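Local structure of flagellar hook-associated protein (Burkholderia pseudomallei, 4UT1) at residues Q125-N130 with P134-T139; N322-D327 with G467-G472; S448-A453 with Y473-G478; G563-K566 with G571-A574. The protein probably serves as a structural junction protein of the bacterial flagellum, joining the hook to the filament rather than catalysing a reaction. One frame throughout, in Å; residues are numbered along the deposited sequence.

Interaction 1 (Q125-N130 with P134-T139)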
loop_
_atom_site.group_PDB
_atom_site.type_symbol
_atom_site.label_atom_id
_atom_site.label_comp_id
_atom_site.label_asym_id
_atom_site.label_seq_id
_atom_site.Cartn_x
_atom_site.Cartn_y
_atom_site.Cartn_z
ATOM N N GLN A 125 21.962 -3.628 13.834
ATOM C CA GLN A 125 22.546 -4.600 14.751
ATOM C C GLN A 125 24.002 -4.237 15.059
ATOM O O GLN A 125 24.480 -4.401 16.193
ATOM C CB GLN A 125 22.440 -6.008 14.165
ATOM C CG GLN A 125 23.147 -7.060 15.004
ATOM C CD GLN A 125 22.634 -8.452 14.720
ATOM O OE1 GLN A 125 22.199 -8.750 13.605
ATOM N NE2 GLN A 125 22.665 -9.311 15.731
ATOM N N THR A 126 24.712 -3.746 14.044
ATOM C CA THR A 126 26.074 -3.261 14.228
ATOM C C THR A 126 26.078 -2.092 15.196
ATOM O O THR A 126 26.932 -2.003 16.077
ATOM C CB THR A 126 26.702 -2.846 12.879
ATOM O OG1 THR A 126 26.768 -3.998 12.039
ATOM C CG2 THR A 126 28.085 -2.285 13.071
ATOM N N VAL A 127 25.100 -1.206 15.054
ATOM C CA VAL A 127 24.992 -0.086 15.971
ATOM C C VAL A 127 24.715 -0.627 17.378
ATOM O O VAL A 127 25.232 -0.104 18.359
ATOM C CB VAL A 127 23.881 0.909 15.557
ATOM C CG1 VAL A 127 23.607 1.889 16.679
ATOM C CG2 VAL A 127 24.263 1.649 14.249
ATOM N N ALA A 128 23.926 -1.690 17.462
ATOM C CA ALA A 128 23.517 -2.217 18.766
ATOM C C ALA A 128 24.728 -2.655 19.587
ATOM O O ALA A 128 24.705 -2.589 20.823
ATOM C CB ALA A 128 22.551 -3.380 18.591
ATOM N N ASN A 129 25.780 -3.097 18.900
ATOM C CA ASN A 129 26.996 -3.581 19.563
ATOM C C ASN A 129 28.077 -2.514 19.670
ATOM O O ASN A 129 29.124 -2.737 20.288
ATOM C CB ASN A 129 27.561 -4.789 18.816
ATOM C CG ASN A 129 26.675 -6.005 18.923
ATOM O OD1 ASN A 129 26.110 -6.279 19.980
ATOM N ND2 ASN A 129 26.543 -6.738 17.833
ATOM N N ASN A 130 27.824 -1.368 19.043
ATOM C CA ASN A 130 28.764 -0.254 19.021
ATOM C C ASN A 130 27.981 1.042 19.105
ATOM O O ASN A 130 28.084 1.901 18.219
ATOM C CB ASN A 130 29.621 -0.253 17.740
ATOM C CG ASN A 130 30.330 -1.571 17.495
ATOM O OD1 ASN A 130 31.458 -1.777 17.949
ATOM N ND2 ASN A 130 29.668 -2.472 16.781
ATOM N N PRO A 134 30.453 6.603 15.924
ATOM C CA PRO A 134 29.967 7.475 14.849
ATOM C C PRO A 134 29.943 6.774 13.492
ATOM O O PRO A 134 29.071 7.051 12.649
ATOM C CB PRO A 134 30.981 8.630 14.840
ATOM C CG PRO A 134 31.747 8.509 16.131
ATOM C CD PRO A 134 31.742 7.065 16.470
ATOM N N SER A 135 30.907 5.883 13.273
ATOM C CA SER A 135 31.040 5.210 11.987
ATOM C C SER A 135 29.919 4.207 11.746
ATOM O O SER A 135 29.365 4.144 10.657
ATOM C CB SER A 135 32.397 4.509 11.882
ATOM O OG SER A 135 33.431 5.471 11.804
ATOM N N ALA A 136 29.593 3.413 12.753
ATOM C CA ALA A 136 28.512 2.449 12.620
ATOM C C ALA A 136 27.191 3.176 12.329
ATOM O O ALA A 136 26.339 2.677 11.591
ATOM C CB ALA A 136 28.394 1.609 13.881
ATOM N N ARG A 137 27.036 4.360 12.909
ATOM C CA ARG A 137 25.813 5.136 12.731
ATOM C C ARG A 137 25.793 5.717 11.325
ATOM O O ARG A 137 24.754 5.744 10.667
ATOM C CB ARG A 137 25.706 6.232 13.788
ATOM C CG ARG A 137 25.287 5.669 15.167
ATOM C CD ARG A 137 25.574 6.606 16.312
ATOM N NE ARG A 137 25.065 6.055 17.570
ATOM C CZ ARG A 137 23.863 6.330 18.065
ATOM N NH1 ARG A 137 23.040 7.136 17.397
ATOM N NH2 ARG A 137 23.473 5.786 19.213
ATOM N N GLN A 138 26.948 6.151 10.853
ATOM C CA GLN A 138 27.043 6.662 9.487
ATOM C C GLN A 138 26.722 5.575 8.456
ATOM O O GLN A 138 26.036 5.827 7.459
ATOM C CB GLN A 138 28.431 7.236 9.221
ATOM C CG GLN A 138 28.465 8.039 7.939
ATOM C CD GLN A 138 27.328 9.043 7.888
ATOM O OE1 GLN A 138 27.274 9.981 8.691
ATOM N NE2 GLN A 138 26.392 8.833 6.967
ATOM N N THR A 139 27.217 4.367 8.697
ATOM C CA THR A 139 26.936 3.239 7.814
ATOM C C THR A 139 25.443 2.931 7.785
ATOM O O THR A 139 24.863 2.729 6.710
ATOM C CB THR A 139 27.716 1.999 8.235
ATOM O OG1 THR A 139 29.113 2.232 8.014
ATOM C CG2 THR A 139 27.287 0.776 7.433
#
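The methyl of Ala136 points at helix 113-129 and fits between two of its side chains. Thr126 meets it with CG2, 4.0 Å from Ala136 CB, and Val127 meets it with its own CG2 at 4.1 Å from the same CB. Val127 CG2 reaches further, over the peptide that follows, and lies 3.5 Å from Ala136 O. Its position follows from a first torsion that sets CG1 anti to the backbone N (chi1 168°) and leaves CG2 on the side of the second helix. Beyond it runs the aliphatic part of Arg137, whose CG is 4.2 Å from Val127 CG2; the guanidinium continues past the contact to Ala131 O, in the connecting loop, and to the carbonyls of Gly441 and Ile444. Asn130 closes the end of the first helix: its ND2 gives an almost straight bond of 2.9 Å to Thr126 O (169°), a carbonyl that also accepts from Asn129 N. At the start of the second helix, Asp133 OD2 takes the N-H of Ala136. The segment axes lie 8.9 Å apart at 166°, an antiparallel helical hairpin with a short connection, within the helical domain of FlgK.

Interaction 2 (N322-D327 with G467-G472). With EDO (1,2-ethanediol), chain R; EDO (1,2-ethanediol), chain F; EDO (1,2-ethanediol), chain N.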
loop_
_atom_site.group_PDB
_atom_site.type_symbol
_atom_site.label_atom_id
_atom_site.label_comp_id
_atom_site.label_asym_id
_atom_site.label_seq_id
_atom_site.Cartn_x
_atom_site.Cartn_y
_atom_site.Cartn_z
ATOM N N ASN A 322 12.071 3.684 17.091
ATOM C CA ASN A 322 13.053 4.696 17.455
ATOM C C ASN A 322 12.543 5.612 18.577
ATOM O O ASN A 322 13.313 6.011 19.468
ATOM C CB ASN A 322 13.477 5.510 16.227
ATOM C CG ASN A 322 14.850 6.106 16.394
ATOM O OD1 ASN A 322 15.825 5.381 16.637
ATOM N ND2 ASN A 322 14.944 7.428 16.286
ATOM N N ALA A 323 11.236 5.894 18.552
ATOM C CA ALA A 323 10.572 6.707 19.559
ATOM C C ALA A 323 10.567 6.029 20.933
ATOM O O ALA A 323 10.217 6.661 21.920
ATOM C CB ALA A 323 9.132 7.028 19.124
ATOM N N LEU A 324 10.931 4.746 20.984
ATOM C CA LEU A 324 11.048 4.027 22.265
ATOM C C LEU A 324 12.479 4.027 22.814
ATOM O O LEU A 324 12.733 3.461 23.871
ATOM C CB LEU A 324 10.570 2.577 22.122
ATOM C CG LEU A 324 9.088 2.388 21.800
ATOM C CD1 LEU A 324 8.733 0.913 21.687
ATOM C CD2 LEU A 324 8.239 3.074 22.856
ATOM N N GLY A 325 13.423 4.631 22.097
ATOM C CA GLY A 325 14.788 4.706 22.595
ATOM C C GLY A 325 15.191 6.130 22.938
ATOM O O GLY A 325 14.392 7.056 22.799
ATOM N N VAL A 326 16.432 6.307 23.389
ATOM C CA VAL A 326 16.996 7.649 23.573
ATOM C C VAL A 326 18.271 7.787 22.738
ATOM O O VAL A 326 18.979 6.808 22.498
ATOM C CB VAL A 326 17.306 7.958 25.057
ATOM C CG1 VAL A 326 16.026 7.879 25.889
ATOM C CG2 VAL A 326 18.357 7.000 25.596
ATOM N N ASP A 327 18.549 9.011 22.301
ATOM C CA ASP A 327 19.677 9.279 21.419
ATOM C C ASP A 327 20.945 9.488 22.234
ATOM O O ASP A 327 20.974 9.184 23.425
ATOM C CB ASP A 327 19.391 10.495 20.525
ATOM C CG ASP A 327 19.223 11.797 21.311
ATOM O OD1 ASP A 327 19.662 11.895 22.472
ATOM O OD2 ASP A 327 18.659 12.749 20.740
ATOM N N GLY A 467 15.274 -4.031 31.863
ATOM C CA GLY A 467 14.013 -3.332 31.695
ATOM C C GLY A 467 13.764 -2.962 30.252
ATOM O O GLY A 467 14.681 -2.982 29.435
ATOM N N SER A 468 12.517 -2.637 29.939
ATOM C CA SER A 468 12.143 -2.221 28.593
ATOM C C SER A 468 10.884 -1.362 28.648
ATOM O O SER A 468 10.155 -1.372 29.642
ATOM C CB SER A 468 11.920 -3.436 27.696
ATOM O OG SER A 468 10.668 -4.031 27.983
ATOM N N VAL A 469 10.622 -0.618 27.574
ATOM C CA VAL A 469 9.444 0.234 27.517
ATOM C C VAL A 469 8.610 -0.054 26.270
ATOM O O VAL A 469 9.099 -0.605 25.291
ATOM C CB VAL A 469 9.820 1.738 27.534
ATOM C CG1 VAL A 469 10.570 2.084 28.816
ATOM C CG2 VAL A 469 10.655 2.093 26.297
ATOM N N SER A 470 7.338 0.307 26.345
ATOM C CA SER A 470 6.404 0.161 25.241
ATOM C C SER A 470 5.801 1.510 24.900
ATOM O O SER A 470 6.081 2.513 25.565
ATOM C CB SER A 470 5.312 -0.839 25.597
ATOM O OG SER A 470 4.746 -0.490 26.842
ATOM N N ALA A 471 4.969 1.534 23.858
ATOM C CA ALA A 471 4.377 2.774 23.377
ATOM C C ALA A 471 3.728 3.587 24.489
ATOM O O ALA A 471 2.915 3.072 25.254
ATOM C CB ALA A 471 3.360 2.480 22.279
ATOM N N GLY A 472 4.103 4.858 24.571
ATOM C CA GLY A 472 3.535 5.773 25.538
ATOM C C GLY A 472 4.085 5.623 26.946
ATOM O O GLY A 472 3.435 6.022 27.903
HETATM C C1 EDO R . 6.386 6.463 21.865
HETATM O O1 EDO R . 5.369 5.452 21.904
HETATM C C2 EDO R . 6.157 7.437 23.013
HETATM O O2 EDO R . 6.410 6.785 24.262
HETATM C C1 EDO F . 6.176 -2.636 22.574
HETATM O O1 EDO F . 7.364 -2.121 21.965
HETATM C C2 EDO F . 4.950 -1.972 21.965
HETATM O O2 EDO F . 5.088 -0.549 22.014
HETATM C C1 EDO N . 11.429 -2.566 22.703
HETATM O O1 EDO N . 11.037 -1.269 23.161
HETATM C C2 EDO N . 12.567 -3.061 23.587
HETATM O O2 EDO N . 12.749 -4.461 23.361
#
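Leu324 enters the contact from the third position of a type I turn, Asn322 to Gly325, that ends the long helix 287-322, and it meets the end of strand 463-470. The close part lies at its backbone and at one branch. Val469 CG2 rests 3.5 Å from Leu324 O and 4.2 Å from Leu324 CB, while Leu324 CD2 lies against the next peptide, 3.5 Å from Ser470 O and 3.8 Å from Ala471 N. Leu324 is fully staggered, with CG anti to its carbonyl carbon (chi1 -65°) and chi2 at 180°, an extended form that reaches across and sets CD2 against the strand, with CD1 turned to bound diols. Pro449 and Asn573 border this part, touching Val469 and Leu324 respectively.

The other branch faces a looser, more open side, where Ser470 and Ala471 are exposed. Leu324 CD1 has two 1,2-ethanediol molecules as neighbours, probably from the crystallisation liquor, the nearer one 3.3 Å away through its O1. These diols and a third also bind the backbone: one gives a hydrogen bond to Val469 O, another accepts from Ala471 N through its O2 at 2.8 Å, and the third accepts from Gly472 N at 3.0 Å through its O1. The chain turns a corner at Ala471 and Gly472, and the positive phi of Gly472 (78°) suits a glycine. Between the segments the contact is carbon against carbon and against backbone carbonyl and amide atoms, with no polar pairing, so its hold is by shape and van der Waals fit, whereas backbone N-H and C=O groups at the open side are met in this crystal by diols.

Interaction 3 (S448-A453 with Y473-G478). With EDO (1,2-ethanediol), chain K.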
loop_
_atom_site.group_PDB
_atom_site.type_symbol
_atom_site.label_atom_id
_atom_site.label_comp_id
_atom_site.label_asym_id
_atom_site.label_seq_id
_atom_site.Cartn_x
_atom_site.Cartn_y
_atom_site.Cartn_z
ATOM N N SER A 448 18.005 2.097 25.495
ATOM C CA SER A 448 16.727 2.072 26.227
ATOM C C SER A 448 16.623 3.299 27.131
ATOM O O SER A 448 17.625 3.740 27.688
ATOM C CB SER A 448 16.597 0.798 27.063
ATOM O OG SER A 448 15.422 0.839 27.866
ATOM N N PRO A 449 15.417 3.861 27.281
ATOM C CA PRO A 449 15.226 5.002 28.191
ATOM C C PRO A 449 15.295 4.586 29.671
ATOM O O PRO A 449 15.543 5.412 30.543
ATOM C CB PRO A 449 13.818 5.504 27.857
ATOM C CG PRO A 449 13.391 4.767 26.618
ATOM C CD PRO A 449 14.187 3.510 26.553
ATOM N N VAL A 450 15.074 3.308 29.927
ATOM C CA VAL A 450 14.974 2.818 31.307
ATOM C C VAL A 450 16.148 1.930 31.709
ATOM O O VAL A 450 16.747 1.244 30.887
ATOM C CB VAL A 450 13.676 2.028 31.499
ATOM C CG1 VAL A 450 13.773 0.688 30.796
ATOM C CG2 VAL A 450 13.354 1.852 32.998
ATOM N N LEU A 451 16.439 1.916 33.002
ATOM C CA LEU A 451 17.410 0.991 33.541
ATOM C C LEU A 451 16.918 0.452 34.893
ATOM O O LEU A 451 16.629 1.219 35.807
ATOM C CB LEU A 451 18.765 1.672 33.679
ATOM C CG LEU A 451 19.898 0.790 34.199
ATOM C CD1 LEU A 451 19.992 -0.486 33.366
ATOM C CD2 LEU A 451 21.191 1.573 34.141
ATOM N N ALA A 452 16.772 -0.865 34.974
ATOM C CA ALA A 452 16.467 -1.539 36.231
ATOM C C ALA A 452 17.730 -2.258 36.682
ATOM O O ALA A 452 18.469 -2.817 35.866
ATOM C CB ALA A 452 15.312 -2.508 36.074
ATOM N N ALA A 453 17.985 -2.258 37.982
ATOM C CA ALA A 453 19.259 -2.763 38.458
ATOM C C ALA A 453 19.120 -3.333 39.872
ATOM O O ALA A 453 18.320 -2.845 40.672
ATOM C CB ALA A 453 20.297 -1.656 38.437
ATOM N N TYR A 473 5.281 5.059 27.071
ATOM C CA TYR A 473 5.915 4.915 28.370
ATOM C C TYR A 473 6.185 6.289 28.976
ATOM O O TYR A 473 6.343 7.281 28.264
ATOM C CB TYR A 473 7.234 4.125 28.268
ATOM C CG TYR A 473 8.381 4.978 27.785
ATOM C CD1 TYR A 473 8.604 5.162 26.422
ATOM C CD2 TYR A 473 9.217 5.627 28.682
ATOM C CE1 TYR A 473 9.632 5.952 25.977
ATOM C CE2 TYR A 473 10.252 6.417 28.246
ATOM C CZ TYR A 473 10.448 6.581 26.884
ATOM O OH TYR A 473 11.474 7.374 26.447
ATOM N N GLN A 474 6.215 6.335 30.298
ATOM C CA GLN A 474 6.637 7.513 31.033
ATOM C C GLN A 474 7.548 7.083 32.169
ATOM O O GLN A 474 7.303 6.063 32.815
ATOM C CB GLN A 474 5.436 8.281 31.580
ATOM C CG GLN A 474 4.649 9.001 30.517
ATOM C CD GLN A 474 3.525 9.831 31.087
ATOM O OE1 GLN A 474 2.936 10.644 30.381
ATOM N NE2 GLN A 474 3.214 9.629 32.370
ATOM N N LEU A 475 8.600 7.856 32.408
ATOM C CA LEU A 475 9.442 7.629 33.573
ATOM C C LEU A 475 9.391 8.828 34.513
ATOM O O LEU A 475 9.720 9.941 34.123
ATOM C CB LEU A 475 10.884 7.353 33.152
ATOM C CG LEU A 475 11.198 5.983 32.549
ATOM C CD1 LEU A 475 12.643 5.964 32.061
ATOM C CD2 LEU A 475 10.975 4.873 33.570
ATOM N N PRO A 476 8.995 8.598 35.767
ATOM C CA PRO A 476 8.976 9.710 36.720
ATOM C C PRO A 476 10.391 10.247 36.923
ATOM O O PRO A 476 11.350 9.555 36.583
ATOM C CB PRO A 476 8.423 9.071 37.993
ATOM C CG PRO A 476 8.848 7.630 37.896
ATOM C CD PRO A 476 8.809 7.292 36.424
ATOM N N SER A 477 10.522 11.452 37.468
ATOM C CA SER A 477 11.827 12.095 37.582
ATOM C C SER A 477 12.752 11.381 38.563
ATOM O O SER A 477 13.971 11.428 38.419
ATOM C CB SER A 477 11.660 13.563 37.988
ATOM O OG SER A 477 10.731 13.699 39.053
ATOM N N GLY A 478 12.176 10.713 39.556
ATOM C CA GLY A 478 12.982 10.064 40.574
ATOM C C GLY A 478 13.181 8.572 40.375
ATOM O O GLY A 478 12.476 7.934 39.585
HETATM C C1 EDO K . 15.736 8.928 30.334
HETATM O O1 EDO K . 14.894 7.802 30.074
HETATM C C2 EDO K . 16.626 9.194 29.128
HETATM O O2 EDO K . 17.507 10.282 29.428
#
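This is a partly buried apolar contact within the D3 domain, a beta domain with two five-stranded antiparallel sheets, and it joins the start of edge strand 450-454 of one sheet to the chain that follows edge strand 463-470 of the other. Pro449 and Val450 supply one side, Tyr473 and Leu475 the other. The pyrrolidine ring of Pro449 lies obliquely against the phenol end of Tyr473, with CG 3.5 Å from Tyr473 CZ and 3.2 Å from Tyr473 OH. Tyr473 gets there by holding its ring between its backbone N and carbonyl carbon (chi1 80°), which swings the phenol toward the proline.

Leu475 approaches Val450 at about a right angle, and its two methyls part company. CD2 meets Val450 CG2 at 3.9 Å; CD1 turns to the backbone and lies 3.3 Å from Pro449 O. Val469 of the intervening strand packs on both Pro449 and Val450, while Val546 touches Leu475, so neighbouring strands of the second sheet add to the same apolar patch.

Pro449 O probably also accepts from the backbone N of Asn565, just after strand 559-564. Upstream, Ser448 shapes the entry to strand 450-454 through an ST turn, its OG accepting the N-H of Val450 with Ser448 OG 3.2 Å from Val450 N.

Interaction 4 (G563-K566 with G571-A574); sequences GANK and GRNA. With EDO (1,2-ethanediol), chain J.
The amide of Asn565 and the guanidinium of Arg572 meet from opposite directions, with Asn565 ND2 3.3 Å from Arg572 NH2. Both atoms are donors, so this approach is not a hydrogen bond; each is occupied by a carbonyl beyond the two segments, Ser448 O for ND2 and Val450 O for NH2. The two flat groups are inclined by 53°. Asn565 is extended toward the arginine, CG lying opposite its backbone N (chi1 -178°). The other arm of the amide, OD1, takes a 1,2-ethanediol, probably from the crystallisation liquor, which donates to it through O2 at 2.9 Å and also lies near the guanidinium.

Arg572 stands in the first turn of helix 572-579, just after Gly571 at the N-cap, and Asn565 follows strand 559-564, so the contact lies where the last strand of the D3 domain hands the chain back to the helices. The arginine leaves the helix along a straight chi2 and then bends at chi3 (-82°), which brings its guanidinium toward Asn565. There NE forms a salt bridge with Asp570, in the connecting loop, and NH1 makes a weak hydrogen bond to Gly467 O. Asn565 and Arg572 both also touch the side chain of Leu451, on strand 450-454.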
loop_
_atom_site.group_PDB
_atom_site.type_symbol
_atom_site.label_atom_id
_atom_site.label_comp_id
_atom_site.label_asym_id
_atom_site.label_seq_id
_atom_site.Cartn_x
_atom_site.Cartn_y
_atom_site.Cartn_z
ATOM N N GLY A 563 14.775 3.367 36.865
ATOM C CA GLY A 563 14.900 4.786 36.616
ATOM C C GLY A 563 15.385 5.031 35.202
ATOM O O GLY A 563 15.510 4.094 34.415
ATOM N N ALA A 564 15.657 6.289 34.889
ATOM C CA ALA A 564 16.137 6.662 33.562
ATOM C C ALA A 564 17.522 6.077 33.304
ATOM O O ALA A 564 18.339 5.953 34.221
ATOM C CB ALA A 564 16.155 8.179 33.412
ATOM N N ASN A 565 17.781 5.710 32.049
ATOM C CA ASN A 565 19.047 5.093 31.678
ATOM C C ASN A 565 20.143 6.128 31.444
ATOM O O ASN A 565 19.902 7.182 30.854
ATOM C CB ASN A 565 18.874 4.223 30.427
ATOM C CG ASN A 565 20.158 3.518 30.014
ATOM O OD1 ASN A 565 21.120 3.442 30.783
ATOM N ND2 ASN A 565 20.169 2.979 28.803
ATOM N N LYS A 566 21.348 5.812 31.914
ATOM C CA LYS A 566 22.501 6.693 31.748
ATOM C C LYS A 566 23.819 5.913 31.730
ATOM O O LYS A 566 24.564 5.930 32.715
ATOM C CB LYS A 566 22.534 7.745 32.863
ATOM C CG LYS A 566 22.409 7.166 34.264
ATOM C CD LYS A 566 22.639 8.224 35.335
ATOM C CE LYS A 566 21.560 9.297 35.312
ATOM N NZ LYS A 566 21.875 10.411 36.252
ATOM N N GLY A 571 22.735 -0.249 23.845
ATOM C CA GLY A 571 22.211 -0.503 22.511
ATOM C C GLY A 571 20.976 -1.379 22.454
ATOM O O GLY A 571 20.686 -1.975 21.423
ATOM N N ARG A 572 20.242 -1.459 23.564
ATOM C CA ARG A 572 19.054 -2.299 23.608
ATOM C C ARG A 572 18.009 -1.889 22.569
ATOM O O ARG A 572 17.337 -2.739 21.971
ATOM C CB ARG A 572 18.432 -2.268 25.003
ATOM C CG ARG A 572 19.180 -3.144 26.006
ATOM C CD ARG A 572 18.550 -2.990 27.373
ATOM N NE ARG A 572 19.056 -1.794 28.027
ATOM C CZ ARG A 572 18.423 -1.127 28.982
ATOM N NH1 ARG A 572 17.214 -1.513 29.391
ATOM N NH2 ARG A 572 18.991 -0.048 29.504
ATOM N N ASN A 573 17.866 -0.597 22.336
ATOM C CA ASN A 573 16.838 -0.209 21.367
ATOM C C ASN A 573 17.284 -0.405 19.927
ATOM O O ASN A 573 16.448 -0.658 19.053
ATOM C CB ASN A 573 16.386 1.233 21.560
ATOM C CG ASN A 573 15.033 1.477 20.917
ATOM O OD1 ASN A 573 14.052 0.801 21.256
ATOM N ND2 ASN A 573 14.976 2.403 19.952
ATOM N N ALA A 574 18.580 -0.263 19.674
ATOM C CA ALA A 574 19.111 -0.556 18.355
ATOM C C ALA A 574 18.897 -2.040 18.071
ATOM O O ALA A 574 18.539 -2.416 16.965
ATOM C CB ALA A 574 20.593 -0.185 18.255
HETATM C C1 EDO J . 22.960 -0.593 30.381
HETATM O O1 EDO J . 22.621 -1.593 31.361
HETATM C C2 EDO J . 22.597 0.785 30.923
HETATM O O2 EDO J . 23.402 1.785 30.295
#

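Overall arrangement
All four contacts gather at one end of the elongated chain, where the helical domain meets D3. Interaction 1 is a largely buried, local helix hairpin; interaction 3 is partly buried within D3; interactions 2 and 4 lie at the surface. Interactions 1 to 3 rest on apolar contacts, with the ring of Tyr473 added in interaction 3, whereas interaction 4 brings two polar groups together, each bonded to a carbonyl of segment 448-453. Helix 572-579 connects several of them: Ala574 packs on Val127 and Ala128, and Asn573 on Leu324. Strands 450-454 and 559-564 are sheet neighbours, tying interactions 3 and 4, while interactions 2 and 3 share the neighbourhood of Pro449, against which Leu324 O packs.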